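Local coordinates for phosphogluconate dehydrogenase NAD-binding putative C-terminal domain-containing protein (Sinorhizobium meliloti, PDB 4EZB), which is of unknown function but is probably an oxidoreductase whose Rossmann-type N-terminal domain may bind a dinucleotide, at residues A[51-59]-A[71-82]. Residues are numbered along the deposited sequence; the frame is centred on the assembly and turned at random.
Sequences LAAYDLRFN and AAELGVEPLDDV
L51 lays its CD1 methyl against CG2 of V76 at 3.9 Å, while its carbonyl accepts a weak hydrogen bond from E77 N. A52 turns its methyl to the face of the sheet that carries L79, whose CD1 meets it. The amide of A53 donates to E77 O, nearly in line with that carbonyl (N to O 2.8 Å), and its own O accepts from L79 N at 2.9 Å; its CB touches V76 CG1. These bonds join the parallel strands 50-54 and 77-79, the latter an outermost strand of the sheet within this chain, and helix 64-73 completes the beta-alpha-beta unit of a Rossmann-type fold. The Y54 ring, swung away from its own amide nitrogen (chi1 172°), reaches the loop that follows L79: V82 N lies over one face, offset toward the rim, and D80 O at the edge. F58 sets its ring over P78, whose CB stands 3.6 Å from the centroid in a CH-pi contact, while A71 CB meets the ring edge at CZ. Shortening F58 to an alanine would take away the ring and is likely to leave P78 and A71 without their shared aromatic partner, opening a gap beside helix 64-73. From N59, ND2 donates to D80 O at 3.1 Å, the acceptor lying in the amide plane.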
ATOM      1  N   LEU A  51      25.709  27.866 -24.261  1.00 59.95           N
ATOM      2  CA  LEU A  51      25.474  27.669 -22.841  1.00 53.95           C
ATOM      3  C   LEU A  51      26.035  28.831 -22.036  1.00 54.49           C
ATOM      4  O   LEU A  51      26.994  29.472 -22.457  1.00 58.35           O
ATOM      5  CB  LEU A  51      26.083  26.337 -22.377  1.00 54.70           C
ATOM      6  CG  LEU A  51      25.567  25.033 -23.025  1.00 57.47           C
ATOM      7  CD1 LEU A  51      26.273  23.792 -22.499  1.00 57.32           C
ATOM      8  CD2 LEU A  51      24.060  24.872 -22.828  1.00 56.72           C
ATOM      9  N   ALA A  52      25.414  29.111 -20.891  1.00 52.29           N
ATOM     10  CA  ALA A  52      25.917  30.070 -19.889  1.00 50.03           C
ATOM     11  C   ALA A  52      25.466  29.594 -18.520  1.00 47.45           C
ATOM     12  O   ALA A  52      24.581  28.739 -18.419  1.00 45.48           O
ATOM     13  CB  ALA A  52      25.414  31.484 -20.155  1.00 48.63           C
ATOM     14  N   ALA A  53      26.086  30.116 -17.468  1.00 45.75           N
ATOM     15  CA  ALA A  53      25.653  29.782 -16.120  1.00 45.61           C
ATOM     16  C   ALA A  53      25.892  30.936 -15.148  1.00 51.35           C
ATOM     17  O   ALA A  53      26.985  31.524 -15.126  1.00 53.78           O
ATOM     18  CB  ALA A  53      26.342  28.527 -15.631  1.00 43.21           C
ATOM     19  N   TYR A  54      24.864  31.282 -14.369  1.00 50.75           N
ATOM     20  CA  TYR A  54      25.073  32.155 -13.223  1.00 52.79           C
ATOM     21  C   TYR A  54      25.179  31.315 -11.945  1.00 50.17           C
ATOM     22  O   TYR A  54      24.368  30.403 -11.701  1.00 49.02           O
ATOM     23  CB  TYR A  54      24.032  33.274 -13.081  1.00 54.86           C
ATOM     24  CG  TYR A  54      24.199  34.021 -11.767  1.00 62.77           C
ATOM     25  CD1 TYR A  54      25.224  34.962 -11.589  1.00 68.85           C
ATOM     26  CD2 TYR A  54      23.374  33.739 -10.675  1.00 67.64           C
ATOM     27  CE1 TYR A  54      25.393  35.617 -10.372  1.00 69.67           C
ATOM     28  CE2 TYR A  54      23.540  34.385  -9.459  1.00 69.64           C
ATOM     29  CZ  TYR A  54      24.540  35.318  -9.316  1.00 71.99           C
ATOM     30  OH  TYR A  54      24.675  35.943  -8.106  1.00 79.68           O
ATOM     31  N   ASP A  55      26.210  31.613 -11.160  1.00 47.02           N
ATOM     32  CA  ASP A  55      26.422  30.986  -9.863  1.00 50.25           C
ATOM     33  C   ASP A  55      27.035  32.059  -8.957  1.00 55.43           C
ATOM     34  O   ASP A  55      27.828  32.884  -9.413  1.00 52.54           O
ATOM     35  CB  ASP A  55      27.348  29.773 -10.010  1.00 49.71           C
ATOM     36  CG  ASP A  55      27.293  28.831  -8.824  1.00 49.87           C
ATOM     37  OD1 ASP A  55      26.914  27.664  -9.037  1.00 50.89           O
ATOM     38  OD2 ASP A  55      27.653  29.222  -7.690  1.00 49.98           O
ATOM     39  N   LEU A  56      26.629  32.069  -7.688  1.00 59.18           N
ATOM     40  CA  LEU A  56      27.166  33.020  -6.708  1.00 59.64           C
ATOM     41  C   LEU A  56      28.658  32.792  -6.498  1.00 57.00           C
ATOM     42  O   LEU A  56      29.398  33.735  -6.214  1.00 56.35           O
ATOM     43  CB  LEU A  56      26.437  32.888  -5.364  1.00 60.60           C
ATOM     44  CG  LEU A  56      24.963  33.300  -5.242  1.00 67.68           C
ATOM     45  CD1 LEU A  56      24.306  32.590  -4.057  1.00 74.02           C
ATOM     46  CD2 LEU A  56      24.787  34.816  -5.141  1.00 66.08           C
ATOM     47  N   ARG A  57      29.088  31.536  -6.638  1.00 54.33           N
ATOM     48  CA  ARG A  57      30.483  31.170  -6.442  1.00 54.38           C
ATOM     49  C   ARG A  57      31.412  31.718  -7.530  1.00 55.41           C
ATOM     50  O   ARG A  57      32.635  31.762  -7.336  1.00 57.74           O
ATOM     51  CB  ARG A  57      30.644  29.652  -6.333  1.00 54.34           C
ATOM     52  CG  ARG A  57      29.931  29.015  -5.157  1.00 53.01           C
ATOM     53  CD  ARG A  57      30.018  27.504  -5.253  1.00 53.61           C
ATOM     54  NE  ARG A  57      29.403  26.991  -6.483  1.00 57.00           N
ATOM     55  CZ  ARG A  57      29.404  25.705  -6.851  1.00 54.57           C
ATOM     56  NH1 ARG A  57      29.996  24.795  -6.077  1.00 49.62           N
ATOM     57  NH2 ARG A  57      28.803  25.327  -7.990  1.00 49.31           N
ATOM     58  N   PHE A  58      30.848  32.134  -8.663  1.00 54.20           N
ATOM     59  CA  PHE A  58      31.624  32.806  -9.706  1.00 53.31           C
ATOM     60  C   PHE A  58      32.221  34.136  -9.205  1.00 56.96           C
ATOM     61  O   PHE A  58      33.143  34.678  -9.821  1.00 55.11           O
ATOM     62  CB  PHE A  58      30.795  33.018 -10.986  1.00 55.44           C
ATOM     63  CG  PHE A  58      30.692  31.795 -11.879  1.00 54.24           C
ATOM     64  CD1 PHE A  58      31.825  31.042 -12.216  1.00 54.46           C
ATOM     65  CD2 PHE A  58      29.460  31.408 -12.412  1.00 51.87           C
ATOM     66  CE1 PHE A  58      31.722  29.914 -13.040  1.00 53.93           C
ATOM     67  CE2 PHE A  58      29.353  30.286 -13.234  1.00 51.63           C
ATOM     68  CZ  PHE A  58      30.485  29.541 -13.555  1.00 51.92           C
ATOM     69  N   ASN A  59      31.710  34.623  -8.068  1.00 59.91           N
ATOM     70  CA  ASN A  59      32.113  35.897  -7.449  1.00 64.13           C
ATOM     71  C   ASN A  59      32.898  35.749  -6.141  1.00 60.01           C
ATOM     72  O   ASN A  59      33.330  36.741  -5.552  1.00 60.08           O
ATOM     73  CB  ASN A  59      30.868  36.751  -7.171  1.00 66.96           C
ATOM     74  CG  ASN A  59      30.166  37.184  -8.439  1.00 70.34           C
ATOM     75  OD1 ASN A  59      30.793  37.702  -9.365  1.00 76.18           O
ATOM     76  ND2 ASN A  59      28.862  36.962  -8.496  1.00 67.66           N
ATOM     77  N   ALA A  71      33.696  25.520 -15.837  1.00 66.97           N
ATOM     78  CA  ALA A  71      32.789  26.113 -16.807  1.00 64.99           C
ATOM     79  C   ALA A  71      33.437  26.117 -18.191  1.00 67.96           C
ATOM     80  O   ALA A  71      32.779  25.823 -19.195  1.00 68.79           O
ATOM     81  CB  ALA A  71      32.397  27.520 -16.385  1.00 63.92           C
ATOM     82  N   ALA A  72      34.730  26.437 -18.232  1.00 67.57           N
ATOM     83  CA  ALA A  72      35.498  26.442 -19.474  1.00 67.84           C
ATOM     84  C   ALA A  72      35.699  25.017 -20.019  1.00 64.63           C
ATOM     85  O   ALA A  72      35.616  24.791 -21.224  1.00 58.87           O
ATOM     86  CB  ALA A  72      36.833  27.145 -19.265  1.00 70.26           C
ATOM     87  N   GLU A  73      35.920  24.066 -19.112  1.00 66.04           N
ATOM     88  CA  GLU A  73      36.132  22.666 -19.465  1.00 72.74           C
ATOM     89  C   GLU A  73      34.869  21.979 -20.023  1.00 78.96           C
ATOM     90  O   GLU A  73      34.975  21.087 -20.880  1.00 80.77           O
ATOM     91  CB  GLU A  73      36.656  21.899 -18.257  1.00 77.45           C
ATOM     92  CG  GLU A  73      37.311  20.583 -18.619  1.00 88.00           C
ATOM     93  CD  GLU A  73      36.882  19.454 -17.706  1.00 98.27           C
ATOM     94  OE1 GLU A  73      36.066  19.707 -16.790  1.00102.31           O
ATOM     95  OE2 GLU A  73      37.356  18.313 -17.913  1.00 99.62           O
ATOM     96  N   LEU A  74      33.690  22.380 -19.528  1.00 73.42           N
ATOM     97  CA  LEU A  74      32.402  21.895 -20.061  1.00 63.63           C
ATOM     98  C   LEU A  74      31.873  22.808 -21.173  1.00 62.79           C
ATOM     99  O   LEU A  74      30.826  22.549 -21.749  1.00 65.39           O
ATOM    100  CB  LEU A  74      31.358  21.698 -18.942  1.00 57.45           C
ATOM    101  CG  LEU A  74      31.740  20.770 -17.766  1.00 54.99           C
ATOM    102  CD1 LEU A  74      30.791  20.866 -16.580  1.00 49.72           C
ATOM    103  CD2 LEU A  74      31.916  19.314 -18.168  1.00 56.45           C
ATOM    104  N   GLY A  75      32.617  23.865 -21.480  1.00 65.08           N
ATOM    105  CA  GLY A  75      32.275  24.777 -22.568  1.00 64.21           C
ATOM    106  C   GLY A  75      31.061  25.634 -22.285  1.00 65.33           C
ATOM    107  O   GLY A  75      30.242  25.868 -23.185  1.00 61.59           O
ATOM    108  N   VAL A  76      30.961  26.097 -21.032  1.00 66.11           N
ATOM    109  CA  VAL A  76      29.884  26.968 -20.539  1.00 59.72           C
ATOM    110  C   VAL A  76      30.451  28.348 -20.166  1.00 58.76           C
ATOM    111  O   VAL A  76      31.497  28.428 -19.535  1.00 62.69           O
ATOM    112  CB  VAL A  76      29.224  26.344 -19.284  1.00 56.09           C
ATOM    113  CG1 VAL A  76      28.174  27.274 -18.690  1.00 53.58           C
ATOM    114  CG2 VAL A  76      28.608  24.989 -19.606  1.00 53.54           C
ATOM    115  N   GLU A  77      29.770  29.426 -20.542  1.00 55.99           N
ATOM    116  CA  GLU A  77      30.219  30.755 -20.152  1.00 57.63           C
ATOM    117  C   GLU A  77      29.751  31.140 -18.745  1.00 62.75           C
ATOM    118  O   GLU A  77      28.558  31.038 -18.420  1.00 60.60           O
ATOM    119  CB  GLU A  77      29.767  31.823 -21.144  1.00 63.51           C
ATOM    120  CG  GLU A  77      30.589  33.101 -21.009  1.00 75.71           C
ATOM    121  CD  GLU A  77      29.836  34.378 -21.359  1.00 87.63           C
ATOM    122  OE1 GLU A  77      29.018  34.364 -22.305  1.00 93.83           O
ATOM    123  OE2 GLU A  77      30.080  35.414 -20.695  1.00 91.30           O
ATOM    124  N   PRO A  78      30.692  31.583 -17.895  1.00 63.75           N
ATOM    125  CA  PRO A  78      30.304  32.147 -16.600  1.00 63.14           C
ATOM    126  C   PRO A  78      29.675  33.529 -16.760  1.00 59.37           C
ATOM    127  O   PRO A  78      30.102  34.311 -17.589  1.00 61.68           O
ATOM    128  CB  PRO A  78      31.637  32.239 -15.843  1.00 66.36           C
ATOM    129  CG  PRO A  78      32.541  31.264 -16.535  1.00 64.10           C
ATOM    130  CD  PRO A  78      32.147  31.361 -17.980  1.00 62.04           C
ATOM    131  N   LEU A  79      28.630  33.798 -15.997  1.00 58.93           N
ATOM    132  CA  LEU A  79      28.021  35.108 -15.976  1.00 63.24           C
ATOM    133  C   LEU A  79      28.382  35.692 -14.624  1.00 65.03           C
ATOM    134  O   LEU A  79      28.318  34.987 -13.621  1.00 65.56           O
ATOM    135  CB  LEU A  79      26.494  34.990 -16.127  1.00 65.77           C
ATOM    136  CG  LEU A  79      25.947  34.388 -17.434  1.00 64.45           C
ATOM    137  CD1 LEU A  79      24.536  33.849 -17.265  1.00 60.85           C
ATOM    138  CD2 LEU A  79      26.010  35.408 -18.566  1.00 62.74           C
ATOM    139  N   ASP A  80      28.780  36.961 -14.600  1.00 73.02           N
ATOM    140  CA  ASP A  80      29.148  37.634 -13.345  1.00 83.98           C
ATOM    141  C   ASP A  80      27.903  37.960 -12.495  1.00 80.39           C
ATOM    142  O   ASP A  80      27.972  38.009 -11.254  1.00 76.85           O
ATOM    143  CB  ASP A  80      29.961  38.907 -13.635  1.00 96.00           C
ATOM    144  CG  ASP A  80      30.714  39.425 -12.406  1.00112.31           C
ATOM    145  OD1 ASP A  80      31.690  38.768 -11.975  1.00119.38           O
ATOM    146  OD2 ASP A  80      30.338  40.497 -11.877  1.00115.98           O
ATOM    147  N   ASP A  81      26.773  38.154 -13.182  1.00 72.45           N
ATOM    148  CA  ASP A  81      25.531  38.652 -12.590  1.00 67.29           C
ATOM    149  C   ASP A  81      24.285  37.918 -13.117  1.00 61.11           C
ATOM    150  O   ASP A  81      24.292  37.346 -14.232  1.00 56.48           O
ATOM    151  CB  ASP A  81      25.400  40.155 -12.872  1.00 70.03           C
ATOM    152  CG  ASP A  81      24.296  40.802 -12.064  1.00 76.44           C
ATOM    153  OD1 ASP A  81      24.282  40.625 -10.827  1.00 80.49           O
ATOM    154  OD2 ASP A  81      23.434  41.482 -12.659  1.00 79.74           O
ATOM    155  N   VAL A  82      23.214  37.949 -12.324  1.00 55.08           N
ATOM    156  CA  VAL A  82      21.931  37.381 -12.749  1.00 53.81           C
ATOM    157  C   VAL A  82      21.387  38.055 -14.034  1.00 52.71           C
ATOM    158  O   VAL A  82      20.715  37.404 -14.846  1.00 48.54           O
ATOM    159  CB  VAL A  82      20.887  37.325 -11.599  1.00 50.98           C
ATOM    160  CG1 VAL A  82      20.408  38.718 -11.185  1.00 51.21           C
ATOM    161  CG2 VAL A  82      19.715  36.440 -11.997  1.00 47.96           C
TER